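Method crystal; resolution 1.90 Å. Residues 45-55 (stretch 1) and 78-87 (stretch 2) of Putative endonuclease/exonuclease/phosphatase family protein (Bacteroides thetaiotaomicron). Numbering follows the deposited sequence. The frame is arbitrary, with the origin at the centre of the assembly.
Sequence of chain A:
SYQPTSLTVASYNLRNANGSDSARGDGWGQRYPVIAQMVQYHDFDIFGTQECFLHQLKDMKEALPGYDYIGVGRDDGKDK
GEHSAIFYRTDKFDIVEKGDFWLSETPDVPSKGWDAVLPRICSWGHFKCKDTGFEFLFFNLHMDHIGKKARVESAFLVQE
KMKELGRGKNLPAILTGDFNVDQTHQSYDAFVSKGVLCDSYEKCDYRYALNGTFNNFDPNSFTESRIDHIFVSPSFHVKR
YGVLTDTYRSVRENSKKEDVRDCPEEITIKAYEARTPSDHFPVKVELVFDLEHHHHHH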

ATOM      1  N   ASP A  45       2.181  11.827   4.729  1.00  8.82           N
ATOM      2  CA  ASP A  45       2.180  13.274   4.917  1.00  6.73           C
ATOM      3  C   ASP A  45       3.376  13.702   5.754  1.00  8.08           C
ATOM      4  O   ASP A  45       4.010  14.721   5.501  1.00  7.87           O
ATOM      5  CB  ASP A  45       0.915  13.725   5.645  1.00  1.95           C
ATOM      6  CG  ASP A  45      -0.338  13.554   4.806  1.00 11.91           C
ATOM      7  OD1 ASP A  45      -0.237  13.534   3.556  1.00 15.93           O
ATOM      8  OD2 ASP A  45      -1.420  13.446   5.404  1.00 13.03           O
ATOM      9  N   ILE A  46       3.646  12.914   6.784  1.00  8.69           N
ATOM     10  CA  ILE A  46       4.730  13.178   7.702  1.00 10.54           C
ATOM     11  C   ILE A  46       5.182  11.858   8.296  1.00  8.72           C
ATOM     12  O   ILE A  46       4.362  11.023   8.657  1.00  8.02           O
ATOM     13  CB  ILE A  46       4.285  14.178   8.790  1.00 13.27           C
ATOM     14  CG1 ILE A  46       5.368  14.348   9.858  1.00 13.54           C
ATOM     15  CG2 ILE A  46       2.974  13.759   9.401  1.00 18.78           C
ATOM     16  CD1 ILE A  46       5.234  15.654  10.599  1.00 21.02           C
ATOM     17  N   PHE A  47       6.488  11.644   8.370  1.00 11.35           N
ATOM     18  CA  PHE A  47       6.972  10.372   8.891  1.00  8.46           C
ATOM     19  C   PHE A  47       8.284  10.508   9.647  1.00  8.27           C
ATOM     20  O   PHE A  47       9.102  11.346   9.309  1.00 10.88           O
ATOM     21  CB  PHE A  47       7.071   9.300   7.784  1.00  7.55           C
ATOM     22  CG  PHE A  47       7.986   9.658   6.623  1.00  9.05           C
ATOM     23  CD1 PHE A  47       7.579  10.533   5.633  1.00  6.69           C
ATOM     24  CD2 PHE A  47       9.221   9.041   6.487  1.00  8.19           C
ATOM     25  CE1 PHE A  47       8.412  10.820   4.558  1.00  5.41           C
ATOM     26  CE2 PHE A  47      10.054   9.322   5.426  1.00  9.86           C
ATOM     27  CZ  PHE A  47       9.643  10.213   4.447  1.00 10.16           C
ATOM     28  N   GLY A  48       8.442   9.683  10.680  1.00  7.74           N
ATOM     29  CA  GLY A  48       9.663   9.596  11.442  1.00 10.62           C
ATOM     30  C   GLY A  48      10.544   8.543  10.808  1.00 11.56           C
ATOM     31  O   GLY A  48      10.067   7.485  10.383  1.00  9.77           O
ATOM     32  N   THR A  49      11.826   8.852  10.704  1.00  9.46           N
ATOM     33  CA  THR A  49      12.806   7.895  10.209  1.00  8.49           C
ATOM     34  C   THR A  49      13.850   7.613  11.284  1.00  9.80           C
ATOM     35  O   THR A  49      14.058   8.426  12.180  1.00 11.28           O
ATOM     36  CB  THR A  49      13.535   8.432   8.969  1.00 11.88           C
ATOM     37  OG1 THR A  49      14.308   9.592   9.326  1.00 12.06           O
ATOM     38  CG2 THR A  49      12.533   8.779   7.865  1.00  5.77           C
ATOM     39  N   GLN A  50      14.520   6.473  11.188  1.00  6.89           N
ATOM     40  CA  GLN A  50      15.629   6.198  12.087  1.00  9.84           C
ATOM     41  C   GLN A  50      16.850   5.714  11.301  1.00 12.87           C
ATOM     42  O   GLN A  50      16.724   5.207  10.180  1.00  8.81           O
ATOM     43  CB  GLN A  50      15.229   5.196  13.173  1.00  9.38           C
ATOM     44  CG  GLN A  50      13.952   5.574  13.938  1.00  8.86           C
ATOM     45  CD  GLN A  50      12.674   5.165  13.222  1.00 10.36           C
ATOM     46  OE1 GLN A  50      12.585   4.076  12.647  1.00 10.19           O
ATOM     47  NE2 GLN A  50      11.663   6.033  13.268  1.00  5.85           N
ATOM     48  N   GLU A  51      18.020   5.919  11.899  1.00  9.51           N
ATOM     49  CA  GLU A  51      19.309   5.405  11.419  1.00 14.02           C
ATOM     50  C   GLU A  51      20.013   6.163  10.301  1.00 14.39           C
ATOM     51  O   GLU A  51      21.104   5.772   9.896  1.00 14.95           O
ATOM     52  CB  GLU A  51      19.232   3.919  11.062  1.00 13.44           C
ATOM     53  CG  GLU A  51      19.003   3.024  12.259  1.00 13.97           C
ATOM     54  CD  GLU A  51      19.370   1.566  12.008  1.00 16.53           C
ATOM     55  OE1 GLU A  51      20.268   1.294  11.173  1.00 16.74           O
ATOM     56  OE2 GLU A  51      18.776   0.694  12.678  1.00 15.99           O
ATOM     57  N   CYS A  52      19.421   7.230   9.789  1.00 11.06           N
ATOM     58  CA  CYS A  52      20.058   7.921   8.669  1.00 11.70           C
ATOM     59  C   CYS A  52      21.252   8.775   9.086  1.00 12.33           C
ATOM     60  O   CYS A  52      21.154   9.589   9.991  1.00 12.34           O
ATOM     61  CB  CYS A  52      19.060   8.829   7.965  1.00 12.31           C
ATOM     62  SG  CYS A  52      17.855   7.927   6.973  1.00 15.84           S
ATOM     63  N   PHE A  53      22.362   8.617   8.381  1.00 10.97           N
ATOM     64  CA  PHE A  53      23.434   9.586   8.478  1.00 11.89           C
ATOM     65  C   PHE A  53      23.028  10.771   7.615  1.00 12.20           C
ATOM     66  O   PHE A  53      22.109  10.670   6.810  1.00 13.80           O
ATOM     67  CB  PHE A  53      24.756   8.974   8.001  1.00 10.51           C
ATOM     68  CG  PHE A  53      25.289   7.909   8.906  1.00 19.85           C
ATOM     69  CD1 PHE A  53      25.764   8.228  10.164  1.00 23.94           C
ATOM     70  CD2 PHE A  53      25.346   6.590   8.487  1.00 26.31           C
ATOM     71  CE1 PHE A  53      26.264   7.251  11.001  1.00 30.01           C
ATOM     72  CE2 PHE A  53      25.841   5.607   9.321  1.00 28.83           C
ATOM     73  CZ  PHE A  53      26.301   5.938  10.580  1.00 30.71           C
ATOM     74  N   LEU A  54      23.694  11.906   7.779  1.00  9.55           N
ATOM     75  CA  LEU A  54      23.283  13.090   7.042  1.00 10.48           C
ATOM     76  C   LEU A  54      23.270  12.862   5.530  1.00 11.97           C
ATOM     77  O   LEU A  54      22.391  13.360   4.837  1.00 12.17           O
ATOM     78  CB  LEU A  54      24.176  14.290   7.395  1.00 16.20           C
ATOM     79  CG  LEU A  54      23.887  15.600   6.654  1.00 20.52           C
ATOM     80  CD1 LEU A  54      22.465  16.079   6.908  1.00 19.70           C
ATOM     81  CD2 LEU A  54      24.899  16.684   7.035  1.00 22.48           C
ATOM     82  N   HIS A  55      24.242  12.124   5.002  1.00 12.77           N
ATOM     83  CA  HIS A  55      24.268  11.924   3.559  1.00 13.67           C
ATOM     84  C   HIS A  55      23.020  11.189   3.064  1.00 13.61           C
ATOM     85  O   HIS A  55      22.501  11.494   1.992  1.00 10.75           O
ATOM     86  CB  HIS A  55      25.568  11.265   3.076  1.00 18.15           C
ATOM     87  CG  HIS A  55      25.679   9.800   3.374  1.00 14.64           C
ATOM     88  ND1 HIS A  55      26.217   9.316   4.547  1.00 19.30           N
ATOM     89  CD2 HIS A  55      25.387   8.716   2.621  1.00 13.72           C
ATOM     90  CE1 HIS A  55      26.225   7.996   4.515  1.00 13.57           C
ATOM     91  NE2 HIS A  55      25.726   7.606   3.355  1.00 18.24           N
ATOM     92  N   LYS A  78      24.812  18.045  15.722  1.00 15.05           N
ATOM     93  CA  LYS A  78      24.974  18.786  14.479  1.00 15.07           C
ATOM     94  C   LYS A  78      24.847  17.836  13.286  1.00 17.09           C
ATOM     95  O   LYS A  78      23.756  17.350  13.008  1.00 16.78           O
ATOM     96  CB  LYS A  78      26.322  19.515  14.476  1.00 26.72           C
ATOM     97  CG  LYS A  78      26.418  20.579  15.567  1.00 33.16           C
ATOM     98  CD  LYS A  78      27.787  21.269  15.579  1.00 43.81           C
ATOM     99  CE  LYS A  78      28.898  20.317  16.007  1.00 49.83           C
ATOM    100  NZ  LYS A  78      30.229  20.987  16.089  1.00 53.07           N
ATOM    101  N   ASP A  79      25.957  17.556  12.607  1.00 15.41           N
ATOM    102  CA  ASP A  79      25.941  16.685  11.423  1.00 18.84           C
ATOM    103  C   ASP A  79      26.440  15.254  11.649  1.00 19.45           C
ATOM    104  O   ASP A  79      26.443  14.447  10.716  1.00 20.63           O
ATOM    105  CB  ASP A  79      26.770  17.310  10.294  1.00 18.84           C
ATOM    106  CG  ASP A  79      26.171  18.600   9.771  1.00 26.40           C
ATOM    107  OD1 ASP A  79      24.964  18.842   9.994  1.00 27.58           O
ATOM    108  OD2 ASP A  79      26.907  19.369   9.128  1.00 35.31           O
ATOM    109  N   LYS A  80      26.878  14.931  12.863  1.00 14.10           N
ATOM    110  CA  LYS A  80      27.497  13.629  13.098  1.00 12.32           C
ATOM    111  C   LYS A  80      26.566  12.586  13.699  1.00 12.45           C
ATOM    112  O   LYS A  80      25.829  12.871  14.634  1.00 16.35           O
ATOM    113  CB  LYS A  80      28.737  13.770  13.988  1.00 21.09           C
ATOM    114  CG  LYS A  80      29.943  14.354  13.261  1.00 35.40           C
ATOM    115  CD  LYS A  80      31.193  14.319  14.128  1.00 45.19           C
ATOM    116  CE  LYS A  80      32.409  14.804  13.344  1.00 52.89           C
ATOM    117  NZ  LYS A  80      32.174  16.133  12.706  1.00 54.22           N
ATOM    118  N   GLY A  81      26.629  11.372  13.166  1.00 13.47           N
ATOM    119  CA  GLY A  81      25.897  10.247  13.720  1.00 11.71           C
ATOM    120  C   GLY A  81      24.543  10.005  13.068  1.00 15.64           C
ATOM    121  O   GLY A  81      24.148  10.707  12.136  1.00 15.79           O
ATOM    122  N   GLU A  82      23.829   9.003  13.566  1.00 13.50           N
ATOM    123  CA  GLU A  82      22.492   8.700  13.057  1.00 11.93           C
ATOM    124  C   GLU A  82      21.504   9.759  13.520  1.00  9.13           C
ATOM    125  O   GLU A  82      21.724  10.412  14.535  1.00 11.51           O
ATOM    126  CB  GLU A  82      22.044   7.335  13.557  1.00 11.86           C
ATOM    127  CG  GLU A  82      22.973   6.211  13.118  1.00 17.53           C
ATOM    128  CD  GLU A  82      22.427   4.847  13.471  1.00 19.64           C
ATOM    129  OE1 GLU A  82      21.325   4.774  14.067  1.00 18.69           O
ATOM    130  OE2 GLU A  82      23.103   3.853  13.154  1.00 22.32           O
ATOM    131  N   HIS A  83      20.424   9.924  12.761  1.00 10.70           N
ATOM    132  CA  HIS A  83      19.376  10.884  13.091  1.00 11.95           C
ATOM    133  C   HIS A  83      18.076  10.159  13.412  1.00 14.55           C
ATOM    134  O   HIS A  83      17.870   8.999  13.013  1.00 11.22           O
ATOM    135  CB  HIS A  83      19.095  11.818  11.906  1.00 10.61           C
ATOM    136  CG  HIS A  83      20.239  12.719  11.537  1.00 10.80           C
ATOM    137  ND1 HIS A  83      21.431  12.244  11.036  1.00  9.48           N
ATOM    138  CD2 HIS A  83      20.355  14.070  11.563  1.00 11.29           C
ATOM    139  CE1 HIS A  83      22.238  13.262  10.785  1.00  9.47           C
ATOM    140  NE2 HIS A  83      21.605  14.382  11.087  1.00 10.13           N
ATOM    141  N   SER A  84      17.207  10.863  14.132  1.00  9.75           N
ATOM    142  CA  SER A  84      15.795  10.520  14.225  1.00  8.72           C
ATOM    143  C   SER A  84      15.028  11.548  13.397  1.00  7.38           C
ATOM    144  O   SER A  84      14.122  12.223  13.893  1.00  8.27           O
ATOM    145  CB  SER A  84      15.342  10.561  15.684  1.00  7.08           C
ATOM    146  OG  SER A  84      16.012   9.551  16.433  1.00 11.21           O
ATOM    147  N   ALA A  85      15.401  11.682  12.129  1.00  8.50           N
ATOM    148  CA  ALA A  85      14.868  12.770  11.320  1.00 10.22           C
ATOM    149  C   ALA A  85      13.388  12.594  10.994  1.00 10.76           C
ATOM    150  O   ALA A  85      12.943  11.485  10.712  1.00 12.03           O
ATOM    151  CB  ALA A  85      15.672  12.926  10.050  1.00 12.64           C
ATOM    152  N   ILE A  86      12.644  13.698  11.021  1.00  8.01           N
ATOM    153  CA  ILE A  86      11.219  13.705  10.642  1.00  9.76           C
ATOM    154  C   ILE A  86      11.063  14.379   9.280  1.00 10.22           C
ATOM    155  O   ILE A  86      11.544  15.498   9.085  1.00 12.59           O
ATOM    156  CB  ILE A  86      10.369  14.448  11.703  1.00  8.65           C
ATOM    157  CG1 ILE A  86      10.455  13.727  13.056  1.00 10.57           C
ATOM    158  CG2 ILE A  86       8.905  14.589  11.262  1.00 10.65           C
ATOM    159  CD1 ILE A  86      10.062  14.610  14.264  1.00 10.27           C
ATOM    160  N   PHE A  87      10.435  13.681   8.330  1.00  5.39           N
ATOM    161  CA  PHE A  87      10.169  14.224   7.003  1.00  6.41           C
ATOM    162  C   PHE A  87       8.711  14.648   6.926  1.00 10.75           C
ATOM    163  O   PHE A  87       7.846  14.002   7.515  1.00  9.48           O
ATOM    164  CB  PHE A  87      10.437  13.164   5.911  1.00  7.79           C
ATOM    165  CG  PHE A  87      11.898  12.959   5.592  1.00  8.97           C
ATOM    166  CD1 PHE A  87      12.711  12.215   6.433  1.00  6.18           C
ATOM    167  CD2 PHE A  87      12.438  13.474   4.426  1.00  8.63           C
ATOM    168  CE1 PHE A  87      14.042  12.023   6.140  1.00 12.13           C
ATOM    169  CE2 PHE A  87      13.772  13.279   4.126  1.00 12.57           C
ATOM    170  CZ  PHE A  87      14.575  12.550   4.986  1.00 11.21           C
TER
HETATM  171  O   HOH W   1      16.957   9.217  10.406  1.00 14.69           O
HETATM  172  O   HOH W   2      18.800   6.039  14.640  1.00 17.64           O
HETATM  173  O   HOH W   3      25.370  12.202  10.150  1.00 15.15           O

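Two antiparallel segments pair here, as regular strands at the Phe 47 end and through looser backbone bonds, a histidine side chain and bound waters farther along. Phe 47 and Phe 87 form a hydrogen-bonded pair: each N donates to the other's O, at 2.9 Å in both directions. The next rung is Thr 49, whose N and OG1 both donate to Ala 85 O, at 2.9 and 2.7 Å. A short, branched side chain with a hydroxyl suits this site, because with chi1 in p the OG1 reaches the carbonyl its own backbone already uses. The methyl CG2 of Thr 49 lies 3.7 Å from Phe 87 CD1.

The side chains of Phe 47 and Phe 87 share one face of the sheet. Their ring planes are near parallel but slid apart, so the rings barely overlap. Instead, Phe 87 CB sits over the face of the Phe 47 ring, 3.4 Å from Phe 47 CE1. Both residues are buried, as expected for large apolar side chains. Ile 86 points to the other face of the sheet, where its CG2 meets Ile 46 CG1 at 3.8 Å.

Beyond Thr 49 the pairing loosens. The bond from Glu 51 N to His 83 O is weak, at 3.3 Å. Cys 52 O, however, accepts from both His 83 N and His 83 ND1, each at 2.9 Å. Histidine suits this place because its ring nitrogen can reach the same carbonyl as its amide.

Three waters bridge the two stretches. Water 1 donates to Thr 49 OG1 and His 83 O and accepts from Cys 52 N. Water 2 joins Glu 51 N to Glu 82 OE1. Water 3 accepts from Leu 54 N and donates to Asp 79 O and Gly 81 O. Gly 81 has backbone angles that would jam a CB against the preceding carbonyl. Nearby, Leu 54 points toward the other stretch and packs CD2 3.6 Å from Asp 79 CG.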